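Local structure of protection of telomeres protein 1 (Schizosaccharomyces pombe, 7CUI) at residues 58-62 with 63-67; 105-109 with 110-114. The protein binds single-stranded telomeric DNA of consensus GGTTAC, protects the 3' telomeric overhang and regulates telomerase and telomere length. All coordinates share one frame; numbering follows the deposited sequence.

Contact 1 (58-62 with 63-67)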
# COMPACT_ATOMS: atom_id res chain seq x y z
N VAL A 58 -5.27 -8.21 -0.33
CA VAL A 58 -5.92 -9.10 -1.27
C VAL A 58 -5.10 -9.21 -2.55
O VAL A 58 -5.24 -10.17 -3.30
CB VAL A 58 -7.38 -8.65 -1.48
CG1 VAL A 58 -7.88 -8.83 -2.92
CG2 VAL A 58 -8.31 -9.32 -0.48
N ASP A 59 -4.22 -8.22 -2.79
CA ASP A 59 -3.36 -8.17 -3.96
C ASP A 59 -2.30 -7.10 -3.72
O ASP A 59 -2.41 -6.33 -2.77
CB ASP A 59 -4.17 -7.92 -5.23
CG ASP A 59 -3.48 -8.35 -6.52
OD1 ASP A 59 -2.27 -8.63 -6.47
OD2 ASP A 59 -4.16 -8.40 -7.56
N PHE A 60 -1.27 -7.05 -4.59
CA PHE A 60 -0.26 -6.00 -4.51
C PHE A 60 0.42 -5.79 -5.86
O PHE A 60 0.36 -6.64 -6.75
CB PHE A 60 0.76 -6.30 -3.41
CG PHE A 60 1.57 -7.56 -3.61
CD1 PHE A 60 2.62 -7.59 -4.53
CD2 PHE A 60 1.29 -8.71 -2.89
CE1 PHE A 60 3.36 -8.75 -4.71
CE2 PHE A 60 2.03 -9.86 -3.07
CZ PHE A 60 3.07 -9.88 -3.98
N TRP A 61 1.10 -4.63 -5.98
CA TRP A 61 1.82 -4.21 -7.17
C TRP A 61 3.11 -3.49 -6.77
O TRP A 61 3.09 -2.68 -5.84
CB TRP A 61 0.93 -3.31 -8.04
CG TRP A 61 1.34 -3.37 -9.48
CD1 TRP A 61 0.90 -4.25 -10.42
CD2 TRP A 61 2.33 -2.55 -10.14
NE1 TRP A 61 1.52 -4.03 -11.62
CE2 TRP A 61 2.40 -3.00 -11.48
CE3 TRP A 61 3.16 -1.50 -9.73
CZ2 TRP A 61 3.27 -2.43 -12.41
CZ3 TRP A 61 4.02 -0.93 -10.66
CH2 TRP A 61 4.06 -1.39 -11.98
N PRO A 62 4.26 -3.73 -7.44
CA PRO A 62 4.37 -4.72 -8.52
C PRO A 62 4.48 -6.16 -8.03
O PRO A 62 4.57 -6.41 -6.82
CB PRO A 62 5.65 -4.28 -9.27
CG PRO A 62 6.49 -3.54 -8.24
CD PRO A 62 5.53 -3.03 -7.18
N LYS A 63 4.46 -7.11 -8.97
CA LYS A 63 4.38 -8.51 -8.61
C LYS A 63 5.72 -9.04 -8.08
O LYS A 63 5.71 -9.94 -7.25
CB LYS A 63 3.87 -9.34 -9.79
CG LYS A 63 2.47 -8.97 -10.26
CD LYS A 63 1.42 -9.08 -9.17
CE LYS A 63 0.03 -8.80 -9.71
NZ LYS A 63 -0.76 -8.00 -8.75
N SER A 64 6.84 -8.48 -8.57
CA SER A 64 8.15 -8.83 -8.03
C SER A 64 8.49 -7.90 -6.88
O SER A 64 8.46 -6.69 -7.05
CB SER A 64 9.23 -8.73 -9.06
OG SER A 64 8.96 -9.58 -10.14
N LEU A 65 8.88 -8.50 -5.75
CA LEU A 65 9.40 -7.74 -4.62
C LEU A 65 10.72 -7.09 -5.03
O LEU A 65 11.17 -6.13 -4.41
CB LEU A 65 9.59 -8.68 -3.43
CG LEU A 65 8.30 -9.27 -2.86
CD1 LEU A 65 8.51 -9.72 -1.43
CD2 LEU A 65 7.16 -8.27 -2.93
N THR A 66 11.31 -7.62 -6.10
CA THR A 66 12.54 -7.11 -6.68
C THR A 66 12.33 -5.69 -7.21
O THR A 66 13.30 -4.95 -7.39
CB THR A 66 13.04 -8.15 -7.69
OG1 THR A 66 14.04 -8.85 -6.95
CG2 THR A 66 13.61 -7.55 -8.96
N GLN A 67 11.07 -5.31 -7.41
CA GLN A 67 10.74 -4.03 -8.01
C GLN A 67 10.05 -3.14 -6.99
O GLN A 67 9.43 -2.14 -7.36
CB GLN A 67 9.90 -4.24 -9.28
CG GLN A 67 10.61 -5.05 -10.35
CD GLN A 67 9.84 -5.14 -11.65
OE1 GLN A 67 9.68 -6.22 -12.22
NE2 GLN A 67 9.36 -4.01 -12.15
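K63 curls back over the cis-proline turn that follows the 58-61 part of the long strand and sets its ammonium between D59 and the backbone of F60. Bends at chi2 and chi4 return the chain, and K63 NZ lies 2.8 Å from D59 OD1 in a salt bridge whose two side chains cross at about a right angle. The same K63 NZ donates to F60 O at 2.7 Å, tilted only 23° from the carbonyl plane. D59 OD1 also accepts from F60 N (2.7 Å, anti side), whereas the lysine comes from the syn side; both donors approach from one face of the carboxylate.

The buried side of the contact is built round F60. Its chi1 of 63° places the ring between its own N and carbonyl carbon, where F60 CE1 meets K63 O at 3.7 Å with the oxygen in the ring plane, and L65 CD2 at 4.2 Å obliquely. W135 stacks on this ring, and helix 138-148 adds L138, E139 and I142. The solvent side is at Q67, an exposed residue whose CB meets P62 CG at 3.6 Å.

V58 and D59 both face L85 as a classic beta bulge, and D59 and W61 also touch the chain of another protein. Two donors on D59 OD1, one of them the K63 ammonium, are consistent with an ionised carboxylate, its charge balanced across the turn.

Contact 2 (105-109 with 110-114)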
# COMPACT_ATOMS: atom_id res chain seq x y z
N GLU A 105 8.07 3.44 7.15
CA GLU A 105 7.32 3.34 8.39
C GLU A 105 6.71 1.93 8.51
O GLU A 105 6.85 1.29 9.55
CB GLU A 105 6.24 4.43 8.44
CG GLU A 105 5.34 4.35 9.66
CD GLU A 105 5.82 5.13 10.87
OE1 GLU A 105 4.97 5.45 11.73
OE2 GLU A 105 7.03 5.42 10.95
N LEU A 106 6.05 1.47 7.44
CA LEU A 106 5.43 0.15 7.42
C LEU A 106 6.49 -0.92 7.60
O LEU A 106 6.36 -1.76 8.49
CB LEU A 106 4.66 -0.02 6.11
CG LEU A 106 3.88 -1.33 5.96
CD1 LEU A 106 2.55 -1.27 6.70
CD2 LEU A 106 3.65 -1.67 4.49
N ILE A 107 7.56 -0.88 6.78
CA ILE A 107 8.58 -1.91 6.79
C ILE A 107 9.22 -2.01 8.17
O ILE A 107 9.38 -3.12 8.69
CB ILE A 107 9.62 -1.73 5.67
CG1 ILE A 107 8.99 -1.93 4.29
CG2 ILE A 107 10.81 -2.66 5.87
CD1 ILE A 107 9.75 -1.24 3.17
N ASN A 108 9.59 -0.86 8.75
CA ASN A 108 9.98 -0.74 10.14
C ASN A 108 11.20 -1.63 10.43
O ASN A 108 11.16 -2.45 11.35
CB ASN A 108 8.80 -1.05 11.07
CG ASN A 108 9.06 -0.68 12.52
OD1 ASN A 108 9.91 0.15 12.81
ND2 ASN A 108 8.32 -1.29 13.43
N SER A 109 12.27 -1.45 9.65
CA SER A 109 13.46 -2.28 9.78
C SER A 109 14.68 -1.52 9.27
O SER A 109 14.75 -1.13 8.11
CB SER A 109 13.27 -3.59 9.05
OG SER A 109 14.31 -4.51 9.38
N SER A 110 15.65 -1.34 10.17
CA SER A 110 16.87 -0.61 9.90
C SER A 110 17.65 -1.23 8.73
O SER A 110 18.29 -0.50 7.97
CB SER A 110 17.70 -0.53 11.15
OG SER A 110 18.86 0.26 10.95
N LYS A 111 17.59 -2.56 8.59
CA LYS A 111 18.42 -3.29 7.65
C LYS A 111 17.77 -3.38 6.27
O LYS A 111 18.42 -3.76 5.29
CB LYS A 111 18.82 -4.67 8.19
CG LYS A 111 17.68 -5.57 8.65
CD LYS A 111 18.07 -7.02 8.87
CE LYS A 111 17.20 -7.70 9.91
NZ LYS A 111 17.02 -9.14 9.66
N ILE A 112 16.47 -3.05 6.19
CA ILE A 112 15.77 -3.05 4.92
C ILE A 112 15.65 -1.60 4.43
O ILE A 112 14.89 -0.81 4.99
CB ILE A 112 14.40 -3.77 5.02
CG1 ILE A 112 14.54 -5.11 5.75
CG2 ILE A 112 13.78 -3.93 3.65
CD1 ILE A 112 13.24 -5.87 5.94
N GLN A 113 16.42 -1.28 3.39
CA GLN A 113 16.50 0.07 2.86
C GLN A 113 16.24 0.04 1.36
O GLN A 113 16.52 -0.96 0.70
CB GLN A 113 17.88 0.66 3.14
CG GLN A 113 18.20 0.85 4.61
CD GLN A 113 17.23 1.78 5.30
OE1 GLN A 113 16.81 2.80 4.77
NE2 GLN A 113 16.85 1.40 6.51
N PRO A 114 15.70 1.13 0.77
CA PRO A 114 15.52 1.18 -0.68
C PRO A 114 16.86 1.13 -1.40
O PRO A 114 17.81 1.81 -1.01
CB PRO A 114 14.82 2.53 -0.92
CG PRO A 114 15.15 3.35 0.30
CD PRO A 114 15.25 2.35 1.44
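The connection between the third and fourth barrel strands of the OB fold begins with helix 100-107, and this contact is the turn that leads out of that helix. N108 ends the helical backbone with a positive phi (60°), and a type I beta turn then runs from S109 to I112. Its closing bond, I112 N to S109 O, measures 3.2 Å with an N-H...O angle of 146°; the donor stands above the carbonyl plane.

The turn carries I112 back against the last helical turn. I107 CG2 lies 3.9 Å from both CB and CG2 of I112, the two side chains crossing obliquely. On the other branch, I112 CG1 lies 3.7 Å from S109 OG, which also approaches K111 CG at 3.6 Å. Within 110-114, a bend at chi2 turns the Q113 amide back, and Q113 NE2 donates to S110 O at 2.8 Å, fairly straight at 158°, with the acceptor close to its amide plane.

R130 NE hydrogen-bonds to I107 O. The chemistry is therefore divided: I107 and I112 pack on each other and on W80, and I112 also on L127 of helix 121-135, while the backbone carbonyls of S109 and S110 are each bonded, one by the I112 N-H and the other by the side-chain amide of Q113.

How the contacts relate
Both contacts are local and belong to one OB-fold domain in the C-terminal part of the protein, in series along the chain, with centres about 17 Å apart and nearest atoms about 9 Å apart. Contact 1 lies nearer the middle, its centre about 9 Å from the centre of the chain, against about 14 Å for contact 2, and four of its eight touching residues are buried; contact 2 has two of seven buried and three exposed. They share neighbours: helix 121-135 meets L65 and I112, and strand 77-87 lines both. Their chemistry differs accordingly: contact 1 relies on a charged pair and aromatic packing, contact 2 on two isoleucines and uncharged turn bonds.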